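Local structure of small nuclear ribonucleoprotein homolog (Pyrobaculum aerophilum, 1M5Q) at residues A75-K80 with K119-E124; P83-Y88 with V95-K100. The protein probably binds RNA and assembles into a 14-subunit particle of toroidal beta-sheet rings. All blocks are in the same frame, centred on the assembly; numbering follows the deposited sequence.

Overall arrangement
Both contacts lie in the Lsm C-terminal region, an alpha/beta unit in the same chain as the Sm-like five-stranded sheet. Contact 1 joins helix 71-81 to helix 113-127 and is small and buried; contact 2 pairs strands 86-89 and 94-97 of the four-stranded sheet, is larger, and is partly buried. Their centres are about 11 Å apart, and contact 2 is nested within the chain loop that contact 1 closes. Helix 71-81 binds them together: Ala-75 packs on Val-95, Ala-78 on Val-86, and the Glu-79 carboxylate accepts a hydrogen bond from Gly-84 N. The helix pair meets through van der Waals contacts, whereas backbone hydrogen bonds fix the strands.

Contact 1 of 2, residues A75-K80 with K119-E124; sequences AKQAEK and KRLFEE
Leu-121, on helix 113-127, is the residue that reaches Gln-77 and Ala-78 on helix 71-81, where the two helices pack beside each other on one face of the four-stranded sheet of the Lsm C-terminal region. Just before it, Arg-120 lies on another side of its helix and, like Glu-123 further on, forms a salt bridge to a neighbouring subunit, Arg-120 with Glu-109 and Glu-123 with Arg-102 of that chain. Leu-121 then points its isobutyl group at the facing helix, its CA 7.5 Å from that of Ala-78. The two methyls part there. CD1 settles against the backbone of Ala-78, 3.8 Å from its N. The Ala-78 methyl CB lies 4.0 Å from the same CD1. CD2 instead meets the amide end of Gln-77, 3.7 Å from OE1. Gln-77 starts beside its own backbone N (chi1 -71°) and runs on extended, a course that carries its amide across the leucine at a slant. Leu-121 is seated further by Phe-74 and Ile-81 of helix 71-81; Phe-122 passes segment 75-80 by but packs on Phe-74 too. The polar end of Gln-77 is engaged outside the pair: OE1 accepts a hydrogen bond from Arg-128, and NE2 makes a weak one to Glu-73. The small alanine therefore lets one leucine methyl approach the helix backbone, while the other touches an amide oxygen already held by an arginine; dispersion and burial, rather than polar bonding between the segments, join the two helices.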
ATOM      1  N   ALA H  75     -21.121  45.136  10.508  1.00 26.20           N
ATOM      2  CA  ALA H  75     -21.764  45.900  11.566  1.00 27.87           C
ATOM      3  C   ALA H  75     -22.300  47.224  10.955  1.00 30.16           C
ATOM      4  O   ALA H  75     -23.450  47.623  11.200  1.00 28.43           O
ATOM      5  CB  ALA H  75     -20.779  46.164  12.666  1.00 25.48           C
ATOM      6  N   LYS H  76     -21.475  47.861  10.134  1.00 31.46           N
ATOM      7  CA  LYS H  76     -21.877  49.085   9.475  1.00 33.50           C
ATOM      8  C   LYS H  76     -23.175  48.868   8.704  1.00 32.57           C
ATOM      9  O   LYS H  76     -24.140  49.599   8.851  1.00 31.87           O
ATOM     10  CB  LYS H  76     -20.763  49.544   8.518  1.00 36.29           C
ATOM     11  CG  LYS H  76     -21.040  50.865   7.776  1.00 41.34           C
ATOM     12  CD  LYS H  76     -19.817  51.299   6.955  1.00 43.66           C
ATOM     13  CE  LYS H  76     -20.057  52.622   6.221  1.00 45.60           C
ATOM     14  NZ  LYS H  76     -18.836  53.057   5.484  1.00 47.53           N
ATOM     15  N   GLN H  77     -23.219  47.839   7.888  1.00 31.43           N
ATOM     16  CA  GLN H  77     -24.415  47.609   7.105  1.00 31.71           C
ATOM     17  C   GLN H  77     -25.582  47.124   7.969  1.00 30.80           C
ATOM     18  O   GLN H  77     -26.753  47.420   7.691  1.00 29.53           O
ATOM     19  CB  GLN H  77     -24.093  46.619   5.981  1.00 33.57           C
ATOM     20  CG  GLN H  77     -23.197  47.223   4.898  1.00 38.05           C
ATOM     21  CD  GLN H  77     -23.104  46.342   3.659  1.00 41.68           C
ATOM     22  OE1 GLN H  77     -24.024  45.558   3.366  1.00 44.10           O
ATOM     23  NE2 GLN H  77     -22.006  46.481   2.902  1.00 43.35           N
ATOM     24  N   ALA H  78     -25.289  46.390   9.031  1.00 28.30           N
ATOM     25  CA  ALA H  78     -26.387  45.957   9.872  1.00 29.50           C
ATOM     26  C   ALA H  78     -27.034  47.169  10.596  1.00 29.74           C
ATOM     27  O   ALA H  78     -28.193  47.116  10.974  1.00 28.63           O
ATOM     28  CB  ALA H  78     -25.911  44.951  10.884  1.00 27.51           C
ATOM     29  N   GLU H  79     -26.274  48.248  10.785  1.00 32.47           N
ATOM     30  CA  GLU H  79     -26.774  49.441  11.471  1.00 34.02           C
ATOM     31  C   GLU H  79     -27.843  50.168  10.652  1.00 34.58           C
ATOM     32  O   GLU H  79     -28.645  50.888  11.218  1.00 34.72           O
ATOM     33  CB  GLU H  79     -25.618  50.391  11.795  1.00 38.23           C
ATOM     34  CG  GLU H  79     -25.992  51.749  12.432  1.00 42.20           C
ATOM     35  CD  GLU H  79     -26.408  51.630  13.893  1.00 45.69           C
ATOM     36  OE1 GLU H  79     -25.764  50.829  14.621  1.00 48.05           O
ATOM     37  OE2 GLU H  79     -27.358  52.336  14.313  1.00 44.89           O
ATOM     38  N   LYS H  80     -27.875  49.953   9.336  1.00 35.31           N
ATOM     39  CA  LYS H  80     -28.883  50.596   8.471  1.00 36.64           C
ATOM     40  C   LYS H  80     -30.191  49.821   8.495  1.00 34.02           C
ATOM     41  O   LYS H  80     -31.239  50.312   8.087  1.00 34.52           O
ATOM     42  CB  LYS H  80     -28.394  50.657   7.016  1.00 37.46           C
ATOM     43  CG  LYS H  80     -27.061  51.357   6.917  1.00 42.73           C
ATOM     44  CD  LYS H  80     -26.488  51.353   5.499  1.00 46.00           C
ATOM     45  CE  LYS H  80     -24.992  51.629   5.574  1.00 48.57           C
ATOM     46  NZ  LYS H  80     -24.665  52.616   6.680  1.00 50.97           N
ATOM     47  N   LYS H 119     -29.053  36.766   8.817  1.00 27.13           N
ATOM     48  CA  LYS H 119     -28.590  35.661   7.969  1.00 27.41           C
ATOM     49  C   LYS H 119     -28.633  36.091   6.508  1.00 26.91           C
ATOM     50  O   LYS H 119     -27.710  35.812   5.739  1.00 26.04           O
ATOM     51  CB  LYS H 119     -29.458  34.425   8.200  1.00 30.21           C
ATOM     52  CG  LYS H 119     -29.060  33.619   9.444  1.00 29.84           C
ATOM     53  CD  LYS H 119     -30.008  32.479   9.661  1.00 31.67           C
ATOM     54  CE  LYS H 119     -29.681  31.734  10.945  1.00 34.14           C
ATOM     55  NZ  LYS H 119     -30.778  30.765  11.256  1.00 35.41           N
ATOM     56  N   ARG H 120     -29.679  36.809   6.112  1.00 27.56           N
ATOM     57  CA  ARG H 120     -29.733  37.282   4.728  1.00 26.42           C
ATOM     58  C   ARG H 120     -28.664  38.336   4.466  1.00 25.56           C
ATOM     59  O   ARG H 120     -28.101  38.367   3.373  1.00 24.38           O
ATOM     60  CB  ARG H 120     -31.102  37.849   4.357  1.00 29.10           C
ATOM     61  CG  ARG H 120     -32.076  36.834   3.864  1.00 33.43           C
ATOM     62  CD  ARG H 120     -32.694  36.108   5.001  1.00 38.41           C
ATOM     63  NE  ARG H 120     -33.857  35.277   4.650  1.00 38.37           N
ATOM     64  CZ  ARG H 120     -34.359  34.386   5.500  1.00 38.39           C
ATOM     65  NH1 ARG H 120     -33.769  34.258   6.694  1.00 37.60           N
ATOM     66  NH2 ARG H 120     -35.416  33.638   5.177  1.00 34.91           N
ATOM     67  N   LEU H 121     -28.345  39.192   5.433  1.00 24.97           N
ATOM     68  CA  LEU H 121     -27.281  40.202   5.164  1.00 24.27           C
ATOM     69  C   LEU H 121     -25.930  39.471   5.000  1.00 24.56           C
ATOM     70  O   LEU H 121     -25.114  39.806   4.147  1.00 23.46           O
ATOM     71  CB  LEU H 121     -27.120  41.145   6.330  1.00 25.42           C
ATOM     72  CG  LEU H 121     -26.807  42.631   6.153  1.00 30.70           C
ATOM     73  CD1 LEU H 121     -25.928  43.065   7.331  1.00 29.26           C
ATOM     74  CD2 LEU H 121     -26.187  42.963   4.822  1.00 28.90           C
ATOM     75  N   PHE H 122     -25.717  38.487   5.865  1.00 24.61           N
ATOM     76  CA  PHE H 122     -24.506  37.662   5.870  1.00 25.65           C
ATOM     77  C   PHE H 122     -24.308  37.032   4.499  1.00 24.18           C
ATOM     78  O   PHE H 122     -23.224  37.117   3.891  1.00 23.77           O
ATOM     79  CB  PHE H 122     -24.640  36.554   6.945  1.00 24.40           C
ATOM     80  CG  PHE H 122     -23.323  35.896   7.296  1.00 27.19           C
ATOM     81  CD1 PHE H 122     -22.610  36.305   8.415  1.00 28.51           C
ATOM     82  CD2 PHE H 122     -22.829  34.846   6.539  1.00 26.60           C
ATOM     83  CE1 PHE H 122     -21.412  35.659   8.788  1.00 28.10           C
ATOM     84  CE2 PHE H 122     -21.648  34.198   6.889  1.00 28.82           C
ATOM     85  CZ  PHE H 122     -20.939  34.603   8.019  1.00 29.31           C
ATOM     86  N   GLU H 123     -25.384  36.424   3.999  1.00 25.09           N
ATOM     87  CA  GLU H 123     -25.363  35.789   2.677  1.00 25.09           C
ATOM     88  C   GLU H 123     -25.164  36.797   1.574  1.00 26.13           C
ATOM     89  O   GLU H 123     -24.565  36.489   0.553  1.00 25.94           O
ATOM     90  CB  GLU H 123     -26.647  34.992   2.448  1.00 26.46           C
ATOM     91  CG  GLU H 123     -26.697  33.729   3.290  1.00 24.96           C
ATOM     92  CD  GLU H 123     -28.133  33.336   3.634  1.00 27.55           C
ATOM     93  OE1 GLU H 123     -29.064  33.747   2.888  1.00 28.54           O
ATOM     94  OE2 GLU H 123     -28.326  32.616   4.643  1.00 26.03           O
ATOM     95  N   GLU H 124     -25.607  38.026   1.775  1.00 27.38           N
ATOM     96  CA  GLU H 124     -25.401  39.012   0.727  1.00 30.43           C
ATOM     97  C   GLU H 124     -23.890  39.293   0.613  1.00 30.74           C
ATOM     98  O   GLU H 124     -23.353  39.448  -0.503  1.00 31.29           O
ATOM     99  CB  GLU H 124     -26.222  40.262   1.032  1.00 32.19           C
ATOM    100  CG  GLU H 124     -26.840  40.870  -0.192  1.00 39.79           C
ATOM    101  CD  GLU H 124     -27.470  39.846  -1.131  1.00 43.43           C
ATOM    102  OE1 GLU H 124     -28.409  39.106  -0.728  1.00 45.33           O
ATOM    103  OE2 GLU H 124     -27.019  39.793  -2.298  1.00 46.81           O
TER

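Contact 2 of 2, residues P83-Y88 with V95-K100; sequences PGMVKY and VLIGDK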
ATOM      1  N   PRO H  83     -31.243  49.975  13.187  1.00 29.68           N
ATOM      2  CA  PRO H  83     -30.785  51.226  13.806  1.00 28.17           C
ATOM      3  C   PRO H  83     -30.664  51.137  15.328  1.00 26.77           C
ATOM      4  O   PRO H  83     -31.606  50.727  16.005  1.00 27.39           O
ATOM      5  CB  PRO H  83     -31.870  52.232  13.403  1.00 30.17           C
ATOM      6  CG  PRO H  83     -32.341  51.731  12.144  1.00 31.46           C
ATOM      7  CD  PRO H  83     -32.329  50.220  12.230  1.00 27.74           C
ATOM      8  N   GLY H  84     -29.503  51.555  15.835  1.00 26.47           N
ATOM      9  CA  GLY H  84     -29.215  51.545  17.247  1.00 27.20           C
ATOM     10  C   GLY H  84     -29.171  50.198  17.964  1.00 29.19           C
ATOM     11  O   GLY H  84     -29.023  50.189  19.190  1.00 28.26           O
HETATM   12  N   MSE H  85     -29.283  49.073  17.254  1.00 28.87           N
HETATM   13  CA  MSE H  85     -29.254  47.780  17.940  1.00 30.13           C
HETATM   14  C   MSE H  85     -27.951  46.990  17.725  1.00 29.57           C
HETATM   15  O   MSE H  85     -27.789  45.867  18.268  1.00 29.09           O
HETATM   16  CB  MSE H  85     -30.410  46.890  17.459  1.00 31.37           C
HETATM   17  CG  MSE H  85     -31.799  47.415  17.616  1.00 32.00           C
HETATM   18 SE   MSE H  85     -32.977  46.337  16.544  0.68 35.39          SE
HETATM   19  CE  MSE H  85     -32.789  44.532  17.329  1.00 36.26           C
ATOM     20  N   VAL H  86     -27.027  47.579  16.968  1.00 27.79           N
ATOM     21  CA  VAL H  86     -25.790  46.910  16.612  1.00 27.20           C
ATOM     22  C   VAL H  86     -24.532  47.323  17.389  1.00 29.36           C
ATOM     23  O   VAL H  86     -24.263  48.511  17.575  1.00 30.67           O
ATOM     24  CB  VAL H  86     -25.552  47.100  15.121  1.00 25.12           C
ATOM     25  CG1 VAL H  86     -24.283  46.412  14.707  1.00 26.08           C
ATOM     26  CG2 VAL H  86     -26.793  46.575  14.312  1.00 22.67           C
ATOM     27  N   LYS H  87     -23.766  46.345  17.859  1.00 29.20           N
ATOM     28  CA  LYS H  87     -22.515  46.644  18.568  1.00 31.24           C
ATOM     29  C   LYS H  87     -21.391  45.773  17.978  1.00 29.76           C
ATOM     30  O   LYS H  87     -21.520  44.558  17.899  1.00 31.33           O
ATOM     31  CB  LYS H  87     -22.632  46.323  20.066  1.00 33.57           C
ATOM     32  CG  LYS H  87     -23.670  47.105  20.854  1.00 38.55           C
ATOM     33  CD  LYS H  87     -23.546  46.834  22.350  1.00 42.20           C
ATOM     34  CE  LYS H  87     -22.073  46.621  22.777  1.00 45.35           C
ATOM     35  NZ  LYS H  87     -21.124  47.759  22.474  1.00 44.09           N
ATOM     36  N   TYR H  88     -20.307  46.375  17.544  1.00 28.61           N
ATOM     37  CA  TYR H  88     -19.219  45.586  17.015  1.00 30.04           C
ATOM     38  C   TYR H  88     -18.367  45.357  18.272  1.00 30.97           C
ATOM     39  O   TYR H  88     -18.164  46.279  19.050  1.00 29.08           O
ATOM     40  CB  TYR H  88     -18.410  46.345  15.952  1.00 27.60           C
ATOM     41  CG  TYR H  88     -17.103  45.647  15.641  1.00 30.78           C
ATOM     42  CD1 TYR H  88     -17.082  44.418  14.945  1.00 32.35           C
ATOM     43  CD2 TYR H  88     -15.885  46.170  16.088  1.00 31.84           C
ATOM     44  CE1 TYR H  88     -15.870  43.725  14.705  1.00 32.32           C
ATOM     45  CE2 TYR H  88     -14.678  45.490  15.857  1.00 32.23           C
ATOM     46  CZ  TYR H  88     -14.671  44.278  15.171  1.00 32.33           C
ATOM     47  OH  TYR H  88     -13.472  43.617  14.947  1.00 31.69           O
ATOM     48  N   VAL H  95     -20.268  40.610  16.105  1.00 23.01           N
ATOM     49  CA  VAL H  95     -21.236  41.699  16.042  1.00 23.35           C
ATOM     50  C   VAL H  95     -22.500  41.266  16.783  1.00 24.24           C
ATOM     51  O   VAL H  95     -23.054  40.199  16.488  1.00 23.73           O
ATOM     52  CB  VAL H  95     -21.595  42.065  14.566  1.00 21.12           C
ATOM     53  CG1 VAL H  95     -22.783  43.101  14.537  1.00 22.00           C
ATOM     54  CG2 VAL H  95     -20.393  42.715  13.879  1.00 22.32           C
ATOM     55  N   LEU H  96     -22.932  42.069  17.752  1.00 24.19           N
ATOM     56  CA  LEU H  96     -24.178  41.763  18.485  1.00 26.36           C
ATOM     57  C   LEU H  96     -25.327  42.634  17.922  1.00 26.68           C
ATOM     58  O   LEU H  96     -25.118  43.809  17.611  1.00 29.53           O
ATOM     59  CB  LEU H  96     -24.001  42.025  19.993  1.00 25.42           C
ATOM     60  CG  LEU H  96     -22.843  41.256  20.661  1.00 27.47           C
ATOM     61  CD1 LEU H  96     -22.645  41.767  22.074  1.00 26.00           C
ATOM     62  CD2 LEU H  96     -23.107  39.752  20.678  1.00 26.83           C
ATOM     63  N   ILE H  97     -26.520  42.066  17.767  1.00 26.82           N
ATOM     64  CA  ILE H  97     -27.673  42.807  17.226  1.00 27.09           C
ATOM     65  C   ILE H  97     -28.776  42.611  18.264  1.00 28.60           C
ATOM     66  O   ILE H  97     -29.305  41.499  18.440  1.00 27.88           O
ATOM     67  CB  ILE H  97     -28.077  42.246  15.842  1.00 26.38           C
ATOM     68  CG1 ILE H  97     -26.887  42.417  14.867  1.00 26.73           C
ATOM     69  CG2 ILE H  97     -29.321  42.955  15.311  1.00 28.96           C
ATOM     70  CD1 ILE H  97     -27.089  41.820  13.496  1.00 24.17           C
ATOM     71  N   GLY H  98     -29.116  43.673  18.982  1.00 29.57           N
ATOM     72  CA  GLY H  98     -30.117  43.493  20.037  1.00 32.13           C
ATOM     73  C   GLY H  98     -29.501  42.590  21.103  1.00 34.53           C
ATOM     74  O   GLY H  98     -28.276  42.472  21.202  1.00 34.44           O
ATOM     75  N   ASP H  99     -30.308  41.912  21.894  1.00 37.13           N
ATOM     76  CA  ASP H  99     -29.691  41.098  22.924  1.00 40.13           C
ATOM     77  C   ASP H  99     -29.861  39.597  22.772  1.00 39.34           C
ATOM     78  O   ASP H  99     -29.569  38.836  23.698  1.00 40.30           O
ATOM     79  CB  ASP H  99     -30.163  41.570  24.309  1.00 45.12           C
ATOM     80  CG  ASP H  99     -31.557  41.088  24.661  1.00 49.52           C
ATOM     81  OD1 ASP H  99     -32.432  41.066  23.760  1.00 50.89           O
ATOM     82  OD2 ASP H  99     -31.773  40.738  25.859  1.00 53.92           O
ATOM     83  N   LYS H 100     -30.331  39.160  21.609  1.00 38.48           N
ATOM     84  CA  LYS H 100     -30.466  37.730  21.362  1.00 36.91           C
ATOM     85  C   LYS H 100     -29.899  37.280  20.005  1.00 34.92           C
ATOM     86  O   LYS H 100     -30.123  36.152  19.607  1.00 33.79           O
ATOM     87  CB  LYS H 100     -31.926  37.305  21.454  1.00 40.91           C
ATOM     88  CG  LYS H 100     -32.546  37.547  22.817  1.00 44.37           C
ATOM     89  CD  LYS H 100     -33.884  36.831  22.941  1.00 47.84           C
ATOM     90  CE  LYS H 100     -33.713  35.328  23.204  1.00 49.13           C
ATOM     91  NZ  LYS H 100     -33.233  35.004  24.595  1.00 50.37           N
TER
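Met-85, present as selenomethionine, meets Gly-98 where the two strands give way to loops. Its carbonyl O accepts a hydrogen bond from Gly-98 N (2.7 Å) and also takes a CA-H...O contact from Ile-97 CA at 3.2 Å. The side chain bends at chi3 (61°), which brings its terminal methyl back over the glycine, with CE 3.9 Å from Gly-98 CA; the same methyl also lies near Ile-97 CG2.

At the other end, Val-95 spreads its two methyls between two residues of the opposing strand. Its CG1 is anti to the backbone N (chi1 172°); the Val-95 and Val-86 side chains cross at a slant, and their CG1 methyls meet at 3.6 Å. CG2 turns to Tyr-88, where it sits at the ring edge, in plane, 3.9 Å from CD1. The hydroxyl of that tyrosine is hydrogen-bonded to Asn-93 in the turn. Val-86 CG2 lies beside Ile-97 CG1; this pair and the Tyr-88/Val-95 pair, both non-hydrogen-bonded, share the face covered by helices 71-81 and 113-127.

Leu-96 lies on the other face with Lys-87, and their backbones form the hydrogen-bonded pair. The two bonds are reciprocal, Lys-87 N to Leu-96 O and Leu-96 N to Lys-87 O, each 2.9 Å. The leucine side chain continues towards Arg-102 and packs on Pro-113 of another neighbouring subunit, not the one that meets Arg-120 and Glu-123.

Strands 86-89 and 94-97 follow each other in the chain, joined by a short turn, and run antiparallel (166°) with axes 4.7 Å apart: a beta hairpin at one edge, within this chain, of a four-stranded sheet backed by two helices.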